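Local coordinates for cellulase (Soil metagenome, PDB 5I2U), which probably cleaves the beta-1,4-glucosidic bonds of cellulose, as a salt-tolerant glycoside hydrolase of family 5 with a TIM-barrel fold, at residues M221-A226 with V246-C251; P53-G58 with K278-A283; H130-Y135 with I160-D165. One frame throughout, in Å; residues are numbered along the deposited sequence.

Contact 1. Residues M221-A226 with V246-C251. With PO4 (phosphate ion), chain J.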
ATOM      1  N   MET A 221       0.097  -5.818   6.458  1.00 35.73           N
ATOM      2  CA  MET A 221       1.101  -5.786   7.511  1.00 37.33           C
ATOM      3  C   MET A 221       2.063  -4.671   7.174  1.00 34.82           C
ATOM      4  O   MET A 221       2.469  -4.554   6.026  1.00 38.66           O
ATOM      5  CB  MET A 221       1.825  -7.136   7.610  1.00 37.73           C
ATOM      6  CG  MET A 221       2.719  -7.278   8.832  1.00 38.34           C
ATOM      7  SD  MET A 221       4.417  -6.700   8.599  1.00 40.18           S
ATOM      8  CE  MET A 221       5.080  -8.014   7.578  1.00 39.72           C
ATOM      9  N   HIS A 222       2.400  -3.843   8.163  1.00 34.38           N
ATOM     10  CA  HIS A 222       3.385  -2.775   8.005  1.00 35.26           C
ATOM     11  C   HIS A 222       4.588  -2.991   8.922  1.00 37.30           C
ATOM     12  O   HIS A 222       4.431  -3.243  10.116  1.00 37.37           O
ATOM     13  CB  HIS A 222       2.763  -1.414   8.305  1.00 35.43           C
ATOM     14  CG  HIS A 222       1.727  -0.979   7.311  1.00 33.21           C
ATOM     15  ND1 HIS A 222       1.145   0.264   7.363  1.00 32.81           N
ATOM     16  CD2 HIS A 222       1.175  -1.603   6.243  1.00 32.28           C
ATOM     17  CE1 HIS A 222       0.278   0.387   6.373  1.00 32.17           C
ATOM     18  NE2 HIS A 222       0.275  -0.733   5.681  1.00 31.19           N
ATOM     19  N   PHE A 223       5.790  -2.902   8.357  1.00 37.81           N
ATOM     20  CA  PHE A 223       7.017  -3.006   9.147  1.00 37.69           C
ATOM     21  C   PHE A 223       7.988  -1.885   8.794  1.00 34.83           C
ATOM     22  O   PHE A 223       8.000  -1.400   7.675  1.00 34.51           O
ATOM     23  CB  PHE A 223       7.688  -4.373   8.947  1.00 36.35           C
ATOM     24  CG  PHE A 223       8.323  -4.544   7.603  1.00 37.55           C
ATOM     25  CD1 PHE A 223       9.610  -4.066   7.356  1.00 38.07           C
ATOM     26  CD2 PHE A 223       7.647  -5.184   6.581  1.00 34.88           C
ATOM     27  CE1 PHE A 223      10.193  -4.207   6.110  1.00 36.15           C
ATOM     28  CE2 PHE A 223       8.228  -5.329   5.335  1.00 34.58           C
ATOM     29  CZ  PHE A 223       9.500  -4.845   5.097  1.00 36.24           C
ATOM     30  N   TYR A 224       8.833  -1.545   9.761  1.00 35.80           N
ATOM     31  CA  TYR A 224       9.904  -0.566   9.632  1.00 35.33           C
ATOM     32  C   TYR A 224      11.113  -1.252  10.229  1.00 36.53           C
ATOM     33  O   TYR A 224      11.157  -1.531  11.433  1.00 42.10           O
ATOM     34  CB  TYR A 224       9.537   0.754  10.297  1.00 34.03           C
ATOM     35  CG  TYR A 224       8.612   1.498   9.382  1.00 36.50           C
ATOM     36  CD1 TYR A 224       7.245   1.209   9.360  1.00 38.30           C
ATOM     37  CD2 TYR A 224       9.108   2.390   8.437  1.00 36.22           C
ATOM     38  CE1 TYR A 224       6.390   1.836   8.456  1.00 39.40           C
ATOM     39  CE2 TYR A 224       8.262   3.028   7.544  1.00 38.41           C
ATOM     40  CZ  TYR A 224       6.902   2.744   7.556  1.00 36.07           C
ATOM     41  OH  TYR A 224       6.066   3.369   6.674  1.00 34.99           O
ATOM     42  N   ALA A 225      12.067  -1.570   9.361  1.00 33.79           N
ATOM     43  CA  ALA A 225      13.092  -2.569   9.645  1.00 34.55           C
ATOM     44  C   ALA A 225      14.035  -2.229  10.804  1.00 35.98           C
ATOM     45  O   ALA A 225      14.581  -3.143  11.437  1.00 34.84           O
ATOM     46  CB  ALA A 225      13.883  -2.885   8.384  1.00 35.50           C
ATOM     47  N   ALA A 226      14.222  -0.940  11.091  1.00 35.75           N
ATOM     48  CA  ALA A 226      15.101  -0.525  12.194  1.00 37.78           C
ATOM     49  C   ALA A 226      14.429  -0.589  13.580  1.00 37.44           C
ATOM     50  O   ALA A 226      15.102  -0.417  14.590  1.00 31.81           O
ATOM     51  CB  ALA A 226      15.647   0.872  11.932  1.00 37.73           C
ATOM     52  N   VAL A 246      -1.605 -12.170   3.274  1.00 34.04           N
ATOM     53  CA  VAL A 246      -0.855 -11.012   3.767  1.00 34.84           C
ATOM     54  C   VAL A 246      -0.223 -10.208   2.625  1.00 34.56           C
ATOM     55  O   VAL A 246       0.532 -10.750   1.817  1.00 34.25           O
ATOM     56  CB  VAL A 246       0.267 -11.462   4.719  1.00 38.88           C
ATOM     57  CG1 VAL A 246       1.116 -10.270   5.177  1.00 38.95           C
ATOM     58  CG2 VAL A 246      -0.334 -12.201   5.911  1.00 39.29           C
ATOM     59  N   PHE A 247      -0.530  -8.915   2.583  1.00 35.40           N
ATOM     60  CA  PHE A 247       0.032  -7.980   1.609  1.00 34.18           C
ATOM     61  C   PHE A 247       0.652  -6.850   2.419  1.00 31.94           C
ATOM     62  O   PHE A 247      -0.041  -6.190   3.194  1.00 31.00           O
ATOM     63  CB  PHE A 247      -1.098  -7.458   0.713  1.00 35.48           C
ATOM     64  CG  PHE A 247      -0.645  -6.654  -0.481  1.00 33.93           C
ATOM     65  CD1 PHE A 247      -0.051  -5.404  -0.329  1.00 32.28           C
ATOM     66  CD2 PHE A 247      -0.869  -7.128  -1.769  1.00 31.70           C
ATOM     67  CE1 PHE A 247       0.350  -4.671  -1.440  1.00 31.01           C
ATOM     68  CE2 PHE A 247      -0.471  -6.399  -2.876  1.00 32.63           C
ATOM     69  CZ  PHE A 247       0.133  -5.162  -2.710  1.00 31.45           C
ATOM     70  N   VAL A 248       1.949  -6.616   2.239  1.00 30.83           N
ATOM     71  CA  VAL A 248       2.644  -5.492   2.895  1.00 30.65           C
ATOM     72  C   VAL A 248       2.391  -4.194   2.097  1.00 32.21           C
ATOM     73  O   VAL A 248       3.081  -3.905   1.115  1.00 33.91           O
ATOM     74  CB  VAL A 248       4.150  -5.799   3.041  1.00 32.42           C
ATOM     75  CG1 VAL A 248       4.930  -4.587   3.537  1.00 34.91           C
ATOM     76  CG2 VAL A 248       4.344  -6.985   3.987  1.00 32.07           C
ATOM     77  N   SER A 249       1.372  -3.432   2.502  1.00 31.40           N
ATOM     78  CA  SER A 249       0.971  -2.225   1.765  1.00 29.55           C
ATOM     79  C   SER A 249       1.825  -1.007   2.141  1.00 29.89           C
ATOM     80  O   SER A 249       1.771   0.029   1.466  1.00 24.75           O
ATOM     81  CB  SER A 249      -0.519  -1.928   1.965  1.00 27.22           C
ATOM     82  OG  SER A 249      -0.816  -1.690   3.321  1.00 27.28           O
ATOM     83  N   GLU A 250       2.612  -1.132   3.208  1.00 27.89           N
ATOM     84  CA  GLU A 250       3.547  -0.081   3.574  1.00 29.33           C
ATOM     85  C   GLU A 250       4.690  -0.658   4.372  1.00 29.98           C
ATOM     86  O   GLU A 250       4.464  -1.427   5.313  1.00 34.82           O
ATOM     87  CB  GLU A 250       2.840   0.961   4.419  1.00 31.52           C
ATOM     88  CG  GLU A 250       3.603   2.248   4.590  1.00 30.74           C
ATOM     89  CD  GLU A 250       2.914   3.155   5.569  1.00 31.20           C
ATOM     90  OE1 GLU A 250       1.806   3.646   5.243  1.00 28.21           O
ATOM     91  OE2 GLU A 250       3.484   3.355   6.661  1.00 31.91           O
ATOM     92  N   CYS A 251       5.911  -0.310   3.992  1.00 28.10           N
ATOM     93  CA  CYS A 251       7.077  -0.690   4.762  1.00 29.19           C
ATOM     94  C   CYS A 251       8.258   0.204   4.492  1.00 28.51           C
ATOM     95  O   CYS A 251       8.294   0.937   3.497  1.00 29.73           O
ATOM     96  CB  CYS A 251       7.472  -2.160   4.498  1.00 29.74           C
ATOM     97  SG  CYS A 251       8.014  -2.571   2.823  1.00 30.36           S
TER
HETATM   98  P   PO4 J 408       1.045 -14.637   1.121  1.00 78.10           P
HETATM   99  O1  PO4 J 408       1.880 -13.430   0.810  1.00 74.88           O
HETATM  100  O2  PO4 J 408       1.630 -15.385   2.297  1.00 85.61           O
HETATM  101  O3  PO4 J 408       1.029 -15.529  -0.099  1.00 73.30           O
HETATM  102  O4  PO4 J 408      -0.340 -14.167   1.486  1.00 68.11           O
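Tyr224 and Glu250 meet in the probable active-site cleft at the C-terminal mouth of the barrel, where Glu250 occupies the place that the nucleophile takes in family 5 glycoside hydrolases. Tyr224 OH donates to Glu250 OE2 over 2.6 Å, arriving on the anti side of the carboxylate and 28° out of its plane. The same oxygen binds a glycerol, probably from the crystallisation medium, while OE1 forms a salt bridge with Arg89, so both carboxylate oxygens have partners. Glu250 CG lies anti to the backbone N (chi1 -166°) and the chain then runs extended, which carries the carboxylate to the tyrosine and leaves CB against one face of the His222 ring, a CH-pi contact over its middle, 3.3 Å from the centroid. Both imidazole nitrogens are engaged: His222 NE2 gives its hydrogen, in the ring plane, to Ser249 OG at 2.8 Å, and ND1 is bonded to Glu163, which should fix the ring's rotation. Ser249 OG is held in turn by Glu159.

The segments belong to a beta-alpha-beta unit in which helix 230-241 connects two parallel barrel strands, whose short parts 221-224 and 246-249 diverge by 49°. Met221 N still reaches Phe247 O, at 3.3 Å and from above the carbonyl plane, but the later backbone contacts between these segments are of CA-H...O type, such as His222 CA to Glu250 O, while Phe223 and Ala225 find backbone partners in Gly252. On the opposite face from His222, Cys251 CB sits over the Phe223 ring, 3.5 Å from its centroid, with SG approaching obliquely; Tyr270 stacks on the same phenyl. Met221 CE lies alongside Val248 CG2 at 3.8 Å. Val246 N donates almost straight to phosphate O4, 3.0 Å away, likewise probably from the medium.

Contact 2. Residues P53-G58 with K278-A283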
ATOM      1  N   PRO A  53       1.108 -17.307  -9.197  1.00 45.58           N
ATOM      2  CA  PRO A  53       1.393 -16.305  -8.163  1.00 45.63           C
ATOM      3  C   PRO A  53       1.899 -14.992  -8.759  1.00 43.82           C
ATOM      4  O   PRO A  53       2.598 -14.997  -9.770  1.00 41.47           O
ATOM      5  CB  PRO A  53       2.503 -16.959  -7.319  1.00 47.53           C
ATOM      6  CG  PRO A  53       2.390 -18.420  -7.589  1.00 49.01           C
ATOM      7  CD  PRO A  53       1.939 -18.515  -9.018  1.00 47.52           C
ATOM      8  N   VAL A  54       1.483 -13.885  -8.161  1.00 46.54           N
ATOM      9  CA  VAL A  54       1.992 -12.568  -8.504  1.00 43.71           C
ATOM     10  C   VAL A  54       2.588 -11.997  -7.228  1.00 39.61           C
ATOM     11  O   VAL A  54       2.018 -12.131  -6.138  1.00 44.93           O
ATOM     12  CB  VAL A  54       0.877 -11.630  -9.035  1.00 44.15           C
ATOM     13  CG1 VAL A  54       1.420 -10.232  -9.322  1.00 42.89           C
ATOM     14  CG2 VAL A  54       0.253 -12.202 -10.292  1.00 43.56           C
ATOM     15  N   VAL A  55       3.741 -11.366  -7.387  1.00 36.92           N
ATOM     16  CA  VAL A  55       4.381 -10.597  -6.337  1.00 37.34           C
ATOM     17  C   VAL A  55       4.538  -9.176  -6.895  1.00 35.14           C
ATOM     18  O   VAL A  55       5.275  -8.962  -7.863  1.00 29.45           O
ATOM     19  CB  VAL A  55       5.745 -11.197  -5.962  1.00 35.63           C
ATOM     20  CG1 VAL A  55       6.370 -10.421  -4.817  1.00 36.95           C
ATOM     21  CG2 VAL A  55       5.584 -12.664  -5.592  1.00 37.82           C
ATOM     22  N   LEU A  56       3.826  -8.226  -6.294  1.00 30.02           N
ATOM     23  CA  LEU A  56       3.972  -6.830  -6.650  1.00 32.20           C
ATOM     24  C   LEU A  56       5.023  -6.171  -5.752  1.00 31.91           C
ATOM     25  O   LEU A  56       5.072  -6.419  -4.536  1.00 32.12           O
ATOM     26  CB  LEU A  56       2.642  -6.106  -6.530  1.00 34.97           C
ATOM     27  CG  LEU A  56       1.521  -6.648  -7.427  1.00 36.85           C
ATOM     28  CD1 LEU A  56       0.214  -5.972  -7.075  1.00 36.92           C
ATOM     29  CD2 LEU A  56       1.832  -6.473  -8.908  1.00 37.92           C
ATOM     30  N   ARG A  57       5.884  -5.370  -6.373  1.00 32.74           N
ATOM     31  CA  ARG A  57       6.893  -4.579  -5.670  1.00 35.14           C
ATOM     32  C   ARG A  57       6.830  -3.156  -6.178  1.00 34.92           C
ATOM     33  O   ARG A  57       6.857  -2.927  -7.383  1.00 31.61           O
ATOM     34  CB  ARG A  57       8.284  -5.133  -5.935  1.00 37.65           C
ATOM     35  CG  ARG A  57       8.502  -6.545  -5.411  1.00 40.03           C
ATOM     36  CD  ARG A  57       8.941  -7.409  -6.558  1.00 44.56           C
ATOM     37  NE  ARG A  57       9.142  -8.806  -6.212  1.00 42.62           N
ATOM     38  CZ  ARG A  57       9.183  -9.790  -7.108  1.00 41.79           C
ATOM     39  NH1 ARG A  57       9.063  -9.533  -8.414  1.00 38.67           N
ATOM     40  NH2 ARG A  57       9.356 -11.045  -6.697  1.00 40.68           N
ATOM     41  N   GLY A  58       6.715  -2.203  -5.258  1.00 36.51           N
ATOM     42  CA  GLY A  58       6.679  -0.795  -5.631  1.00 34.71           C
ATOM     43  C   GLY A  58       6.835   0.175  -4.471  1.00 31.82           C
ATOM     44  O   GLY A  58       7.428  -0.157  -3.445  1.00 32.17           O
ATOM     45  N   LYS A 278       6.684 -15.074  -1.227  1.00 41.77           N
ATOM     46  CA  LYS A 278       5.889 -14.441  -2.304  1.00 44.72           C
ATOM     47  C   LYS A 278       4.865 -13.410  -1.785  1.00 41.38           C
ATOM     48  O   LYS A 278       3.733 -13.354  -2.259  1.00 44.83           O
ATOM     49  CB  LYS A 278       5.193 -15.507  -3.174  1.00 51.17           C
ATOM     50  CG  LYS A 278       6.145 -16.411  -3.952  1.00 56.48           C
ATOM     51  CD  LYS A 278       5.494 -16.997  -5.202  1.00 55.39           C
ATOM     52  CE  LYS A 278       6.464 -17.864  -5.998  1.00 56.38           C
ATOM     53  NZ  LYS A 278       6.848 -19.094  -5.247  1.00 57.63           N
ATOM     54  N   ILE A 279       5.285 -12.613  -0.803  1.00 38.93           N
ATOM     55  CA  ILE A 279       4.487 -11.529  -0.218  1.00 37.94           C
ATOM     56  C   ILE A 279       4.775 -10.260  -1.012  1.00 38.75           C
ATOM     57  O   ILE A 279       5.949  -9.915  -1.227  1.00 42.00           O
ATOM     58  CB  ILE A 279       4.863 -11.281   1.261  1.00 40.15           C
ATOM     59  CG1 ILE A 279       4.415 -12.452   2.132  1.00 40.52           C
ATOM     60  CG2 ILE A 279       4.268  -9.970   1.773  1.00 40.62           C
ATOM     61  CD1 ILE A 279       5.054 -12.479   3.507  1.00 44.12           C
ATOM     62  N   SER A 280       3.721  -9.579  -1.464  1.00 35.16           N
ATOM     63  CA  SER A 280       3.888  -8.317  -2.188  1.00 33.71           C
ATOM     64  C   SER A 280       4.247  -7.196  -1.219  1.00 32.38           C
ATOM     65  O   SER A 280       3.859  -7.247  -0.055  1.00 33.80           O
ATOM     66  CB  SER A 280       2.626  -7.962  -2.969  1.00 34.11           C
ATOM     67  OG  SER A 280       2.484  -8.808  -4.089  1.00 33.10           O
ATOM     68  N   TRP A 281       5.013  -6.206  -1.686  1.00 31.73           N
ATOM     69  CA  TRP A 281       5.460  -5.103  -0.808  1.00 30.46           C
ATOM     70  C   TRP A 281       5.554  -3.724  -1.462  1.00 26.94           C
ATOM     71  O   TRP A 281       5.840  -3.600  -2.640  1.00 29.03           O
ATOM     72  CB  TRP A 281       6.765  -5.449  -0.073  1.00 29.77           C
ATOM     73  CG  TRP A 281       7.896  -5.914  -0.907  1.00 32.03           C
ATOM     74  CD1 TRP A 281       8.191  -7.205  -1.233  1.00 35.25           C
ATOM     75  CD2 TRP A 281       8.918  -5.106  -1.508  1.00 34.35           C
ATOM     76  NE1 TRP A 281       9.322  -7.258  -2.018  1.00 36.38           N
ATOM     77  CE2 TRP A 281       9.792  -5.985  -2.206  1.00 36.05           C
ATOM     78  CE3 TRP A 281       9.177  -3.723  -1.538  1.00 36.71           C
ATOM     79  CZ2 TRP A 281      10.917  -5.530  -2.911  1.00 34.44           C
ATOM     80  CZ3 TRP A 281      10.299  -3.258  -2.247  1.00 36.33           C
ATOM     81  CH2 TRP A 281      11.153  -4.165  -2.924  1.00 38.17           C
ATOM     82  N   VAL A 282       5.295  -2.704  -0.658  1.00 28.51           N
ATOM     83  CA  VAL A 282       5.296  -1.312  -1.092  1.00 29.80           C
ATOM     84  C   VAL A 282       6.125  -0.495  -0.102  1.00 27.85           C
ATOM     85  O   VAL A 282       5.807  -0.433   1.100  1.00 26.36           O
ATOM     86  CB  VAL A 282       3.865  -0.754  -1.181  1.00 31.65           C
ATOM     87  CG1 VAL A 282       3.834   0.553  -1.963  1.00 31.78           C
ATOM     88  CG2 VAL A 282       2.924  -1.772  -1.837  1.00 33.03           C
ATOM     89  N   ALA A 283       7.183   0.138  -0.609  1.00 26.32           N
ATOM     90  CA  ALA A 283       8.091   0.928   0.242  1.00 25.52           C
ATOM     91  C   ALA A 283       7.593   2.374   0.421  1.00 25.43           C
ATOM     92  O   ALA A 283       7.105   2.982  -0.540  1.00 26.51           O
ATOM     93  CB  ALA A 283       9.491   0.907  -0.333  1.00 24.49           C
TER
HETATM   94  O   HOH W   1       2.157 -11.492  -3.284  1.00 40.41           O
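Arg57 lays its aliphatic stem over one face of the Trp281 indole, CG standing 3.5 Å from CE2, and CB adds a CH-pi contact above the six-membered ring. The guanidinium, its plane 61° from that of the indole, reaches Glu275, whose carboxylate takes a salt bridge from Arg57 NH2 and a hydrogen bond from Trp281 NE1, so one acid ties both side chains. Trp281 CG is wedged between its own backbone N and carbonyl carbon (chi1 52°), which turns the ring so that one face lies against the arginine stem.

This is the seam where the eight-stranded barrel closes: strand 57-61, the first, pairs in parallel with strand 281-286, the last. Trp281 N bonds Leu56 O at 2.9 Å, and Gly58 N returns to Trp281 O. Ala283 N then donates to Gly58 O at 2.9 Å. Ahead of the ladder Ser280 OG replaces a backbone acceptor, receiving Leu56 N at 2.6 Å. A water bonded to this hydroxyl also bridges Val54 O and Lys278 O. At the exposed end, Val55 CG2 packs on Lys278 CB and Pro53 CB rests 3.7 Å from Lys278 CD.

Contact 3. Residues H130-Y135 with I160-D165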
ATOM      1  N   HIS A 130      -6.084   6.727   3.982  1.00 30.33           N
ATOM      2  CA  HIS A 130      -4.928   6.814   4.850  1.00 29.22           C
ATOM      3  C   HIS A 130      -5.304   7.413   6.214  1.00 32.55           C
ATOM      4  O   HIS A 130      -5.004   8.576   6.525  1.00 36.28           O
ATOM      5  CB  HIS A 130      -3.808   7.582   4.147  1.00 29.53           C
ATOM      6  CG  HIS A 130      -2.443   7.301   4.693  1.00 29.74           C
ATOM      7  ND1 HIS A 130      -1.660   6.255   4.250  1.00 30.97           N
ATOM      8  CD2 HIS A 130      -1.709   7.949   5.621  1.00 30.40           C
ATOM      9  CE1 HIS A 130      -0.509   6.265   4.890  1.00 30.87           C
ATOM     10  NE2 HIS A 130      -0.515   7.283   5.733  1.00 34.32           N
ATOM     11  N   ALA A 131      -5.964   6.579   7.011  1.00 29.46           N
ATOM     12  CA  ALA A 131      -6.528   6.937   8.293  1.00 29.99           C
ATOM     13  C   ALA A 131      -5.851   6.154   9.402  1.00 32.77           C
ATOM     14  O   ALA A 131      -5.413   5.011   9.193  1.00 30.13           O
ATOM     15  CB  ALA A 131      -8.014   6.603   8.299  1.00 29.13           C
ATOM     16  N   HIS A 132      -5.775   6.781  10.574  1.00 35.89           N
ATOM     17  CA  HIS A 132      -5.526   6.091  11.846  1.00 42.39           C
ATOM     18  C   HIS A 132      -6.827   5.890  12.622  1.00 43.17           C
ATOM     19  O   HIS A 132      -7.078   4.799  13.143  1.00 48.49           O
ATOM     20  CB  HIS A 132      -4.557   6.874  12.730  1.00 44.82           C
ATOM     21  CG  HIS A 132      -3.157   6.932  12.202  1.00 46.40           C
ATOM     22  ND1 HIS A 132      -2.402   5.803  11.962  1.00 41.91           N
ATOM     23  CD2 HIS A 132      -2.360   7.988  11.911  1.00 46.64           C
ATOM     24  CE1 HIS A 132      -1.208   6.163  11.524  1.00 44.01           C
ATOM     25  NE2 HIS A 132      -1.156   7.481  11.485  1.00 46.45           N
ATOM     26  N   ASN A 133      -7.634   6.946  12.714  1.00 43.03           N
ATOM     27  CA  ASN A 133      -8.932   6.870  13.385  1.00 48.91           C
ATOM     28  C   ASN A 133      -9.963   6.171  12.495  1.00 46.33           C
ATOM     29  O   ASN A 133      -9.710   5.931  11.310  1.00 38.80           O
ATOM     30  CB  ASN A 133      -9.413   8.259  13.804  1.00 50.07           C
ATOM     31  CG  ASN A 133      -8.503   8.898  14.831  1.00 59.96           C
ATOM     32  OD1 ASN A 133      -8.478   8.479  15.988  1.00 70.71           O
ATOM     33  ND2 ASN A 133      -7.720   9.897  14.412  1.00 60.30           N
ATOM     34  N   LYS A 134     -11.110   5.851  13.089  1.00 44.60           N
ATOM     35  CA  LYS A 134     -12.198   5.153  12.402  1.00 43.26           C
ATOM     36  C   LYS A 134     -13.193   6.142  11.787  1.00 41.21           C
ATOM     37  O   LYS A 134     -13.820   6.919  12.510  1.00 43.28           O
ATOM     38  CB  LYS A 134     -12.920   4.232  13.392  1.00 44.08           C
ATOM     39  CG  LYS A 134     -13.801   3.201  12.707  1.00 45.49           C
ATOM     40  CD  LYS A 134     -14.509   2.310  13.705  1.00 45.97           C
ATOM     41  CE  LYS A 134     -15.773   2.972  14.214  1.00 46.20           C
ATOM     42  NZ  LYS A 134     -16.163   2.339  15.486  1.00 46.76           N
ATOM     43  N   TYR A 135     -13.339   6.097  10.462  1.00 39.50           N
ATOM     44  CA  TYR A 135     -14.196   7.027   9.699  1.00 36.77           C
ATOM     45  C   TYR A 135     -15.120   6.239   8.768  1.00 40.86           C
ATOM     46  O   TYR A 135     -15.024   6.316   7.528  1.00 38.48           O
ATOM     47  CB  TYR A 135     -13.330   7.984   8.892  1.00 36.08           C
ATOM     48  CG  TYR A 135     -12.414   8.836   9.725  1.00 35.90           C
ATOM     49  CD1 TYR A 135     -12.929   9.839  10.567  1.00 38.49           C
ATOM     50  CD2 TYR A 135     -11.029   8.669   9.673  1.00 33.09           C
ATOM     51  CE1 TYR A 135     -12.086  10.638  11.340  1.00 36.22           C
ATOM     52  CE2 TYR A 135     -10.180   9.478  10.428  1.00 33.08           C
ATOM     53  CZ  TYR A 135     -10.710  10.455  11.262  1.00 33.03           C
ATOM     54  OH  TYR A 135      -9.863  11.250  12.014  1.00 32.52           O
ATOM     55  N   ILE A 160      -8.625  -0.144   2.703  1.00 35.28           N
ATOM     56  CA  ILE A 160      -9.775   0.512   3.323  1.00 37.48           C
ATOM     57  C   ILE A 160      -9.491   1.263   4.628  1.00 39.25           C
ATOM     58  O   ILE A 160     -10.292   2.101   5.041  1.00 40.10           O
ATOM     59  CB  ILE A 160     -10.972  -0.468   3.481  1.00 36.18           C
ATOM     60  CG1 ILE A 160     -10.664  -1.628   4.431  1.00 34.51           C
ATOM     61  CG2 ILE A 160     -11.365  -1.012   2.119  1.00 34.90           C
ATOM     62  CD1 ILE A 160     -11.896  -2.406   4.822  1.00 31.42           C
ATOM     63  N   TRP A 161      -8.363   0.975   5.271  1.00 39.98           N
ATOM     64  CA  TRP A 161      -8.005   1.656   6.510  1.00 40.78           C
ATOM     65  C   TRP A 161      -6.517   1.461   6.759  1.00 38.91           C
ATOM     66  O   TRP A 161      -6.095   0.403   7.256  1.00 39.89           O
ATOM     67  CB  TRP A 161      -8.831   1.097   7.672  1.00 41.05           C
ATOM     68  CG  TRP A 161      -8.705   1.833   8.962  1.00 43.24           C
ATOM     69  CD1 TRP A 161      -7.806   2.816   9.282  1.00 42.86           C
ATOM     70  CD2 TRP A 161      -9.493   1.617  10.129  1.00 45.10           C
ATOM     71  NE1 TRP A 161      -7.990   3.225  10.573  1.00 46.97           N
ATOM     72  CE2 TRP A 161      -9.021   2.509  11.123  1.00 47.88           C
ATOM     73  CE3 TRP A 161     -10.551   0.756  10.437  1.00 43.86           C
ATOM     74  CZ2 TRP A 161      -9.585   2.577  12.405  1.00 47.63           C
ATOM     75  CZ3 TRP A 161     -11.110   0.814  11.717  1.00 46.70           C
ATOM     76  CH2 TRP A 161     -10.622   1.720  12.685  1.00 46.79           C
ATOM     77  N   ASN A 162      -5.736   2.488   6.409  1.00 39.13           N
ATOM     78  CA  ASN A 162      -4.273   2.411   6.438  1.00 34.74           C
ATOM     79  C   ASN A 162      -3.710   1.717   7.676  1.00 36.76           C
ATOM     80  O   ASN A 162      -3.162   0.624   7.585  1.00 34.28           O
ATOM     81  CB  ASN A 162      -3.676   3.808   6.324  1.00 35.02           C
ATOM     82  CG  ASN A 162      -2.178   3.842   6.627  1.00 31.34           C
ATOM     83  OD1 ASN A 162      -1.427   2.988   6.169  1.00 30.76           O
ATOM     84  ND2 ASN A 162      -1.759   4.799   7.415  1.00 29.92           N
ATOM     85  N   GLU A 163      -3.860   2.362   8.825  1.00 39.10           N
ATOM     86  CA  GLU A 163      -3.233   1.902  10.048  1.00 39.51           C
ATOM     87  C   GLU A 163      -4.156   2.207  11.211  1.00 41.66           C
ATOM     88  O   GLU A 163      -4.051   3.265  11.829  1.00 38.46           O
ATOM     89  CB  GLU A 163      -1.872   2.588  10.245  1.00 41.38           C
ATOM     90  CG  GLU A 163      -0.714   1.903   9.542  1.00 38.49           C
ATOM     91  CD  GLU A 163       0.635   2.528   9.850  1.00 37.96           C
ATOM     92  OE1 GLU A 163       0.715   3.588  10.488  1.00 38.86           O
ATOM     93  OE2 GLU A 163       1.644   1.956   9.421  1.00 44.51           O
ATOM     94  N   PRO A 164      -5.089   1.287  11.498  1.00 41.72           N
ATOM     95  CA  PRO A 164      -5.805   1.389  12.752  1.00 42.24           C
ATOM     96  C   PRO A 164      -4.790   1.278  13.899  1.00 44.46           C
ATOM     97  O   PRO A 164      -3.926   0.393  13.856  1.00 40.58           O
ATOM     98  CB  PRO A 164      -6.759   0.188  12.734  1.00 44.13           C
ATOM     99  CG  PRO A 164      -6.719  -0.375  11.353  1.00 45.61           C
ATOM    100  CD  PRO A 164      -5.450   0.090  10.720  1.00 45.23           C
ATOM    101  N   ASP A 165      -4.859   2.196  14.864  1.00 42.94           N
ATOM    102  CA  ASP A 165      -3.952   2.170  16.025  1.00 47.66           C
ATOM    103  C   ASP A 165      -4.610   1.486  17.250  1.00 49.88           C
ATOM    104  O   ASP A 165      -4.517   0.259  17.384  1.00 45.07           O
ATOM    105  CB  ASP A 165      -3.322   3.554  16.357  1.00 46.80           C
ATOM    106  CG  ASP A 165      -4.319   4.722  16.325  1.00 48.47           C
ATOM    107  OD1 ASP A 165      -5.542   4.508  16.533  1.00 52.71           O
ATOM    108  OD2 ASP A 165      -3.861   5.862  16.103  1.00 44.26           O
TER
HETATM  109  O   HOH W   2      -6.165   7.350  16.571  1.00 50.34           O
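Ala131 and Glu163 bring two irregular loop segments together through the backbone: Glu163 N bonds Ala131 O at 3.1 Å, nearly along the C=O axis. Next to it, His132 CA makes a CA-H...O contact with Glu163 O at 3.2 Å. The same carbonyl is met a second time by the side chain, His132 ND1 donating at 3.0 Å in the carbonyl plane, on a lone pair. The imidazole therefore lies alongside Glu163; His132 CE1 is near Glu163 OE1, while OE2 of that glutamate bonds His222.

The amide of Asn162 stacks on the His130 ring, their planes 14° apart, with ND2 above the ring toward its rim. With CG of Asn162 opposite the backbone N (chi1 168°), the amide is laid over the ring face; OD1 goes on to Arg89, and His130 ND1 is held by Asp128. Trp161 NE1 gives a weak hydrogen bond to His132 O at 3.1 Å, and Lys134 CB approaches Trp161 CH2 obliquely, at 3.5 Å. Replacing Trp161 by an alanine is likely to leave His132 O without this donor and open a gap beside Lys134 and Ala131. Near exposed Asn133 a water joins its OD1 to Asp165 OD2.

Asn162, Glu163 and Pro164 form the Asn-Glu-Pro motif of family 5, in which the glutamate is probably the acid/base. The loops leave adjacent barrel strands 124-130 and 156-159 and lead into helices 136-150 and 169-186; Trp161 packs against Val172 and Tyr175 of the latter, and helix 197-200 borders Glu163 and Pro164.

Contacts 1 and 2 are sheet contacts between neighbouring parallel strands of one barrel, whereas contact 3 joins two loops beyond the strand ends. All residues touching in contact 1 are buried; contact 2 reaches exposed Pro53 and Lys278, contact 3 exposed Asn133. Strands 246-252 and 281-286 link contacts 1 and 2, probably through Val248 N to Ser280 O. Contact 3 touches contact 1 directly, Glu163 OE2 lying 2.7 Å from His222 ND1. Regular backbone bonding dominates contact 2; contact 1 sets polar side chains on one face and apolar and aromatic packing on the other; backbone and side-chain bonds mix in contact 3, which does not touch contact 2.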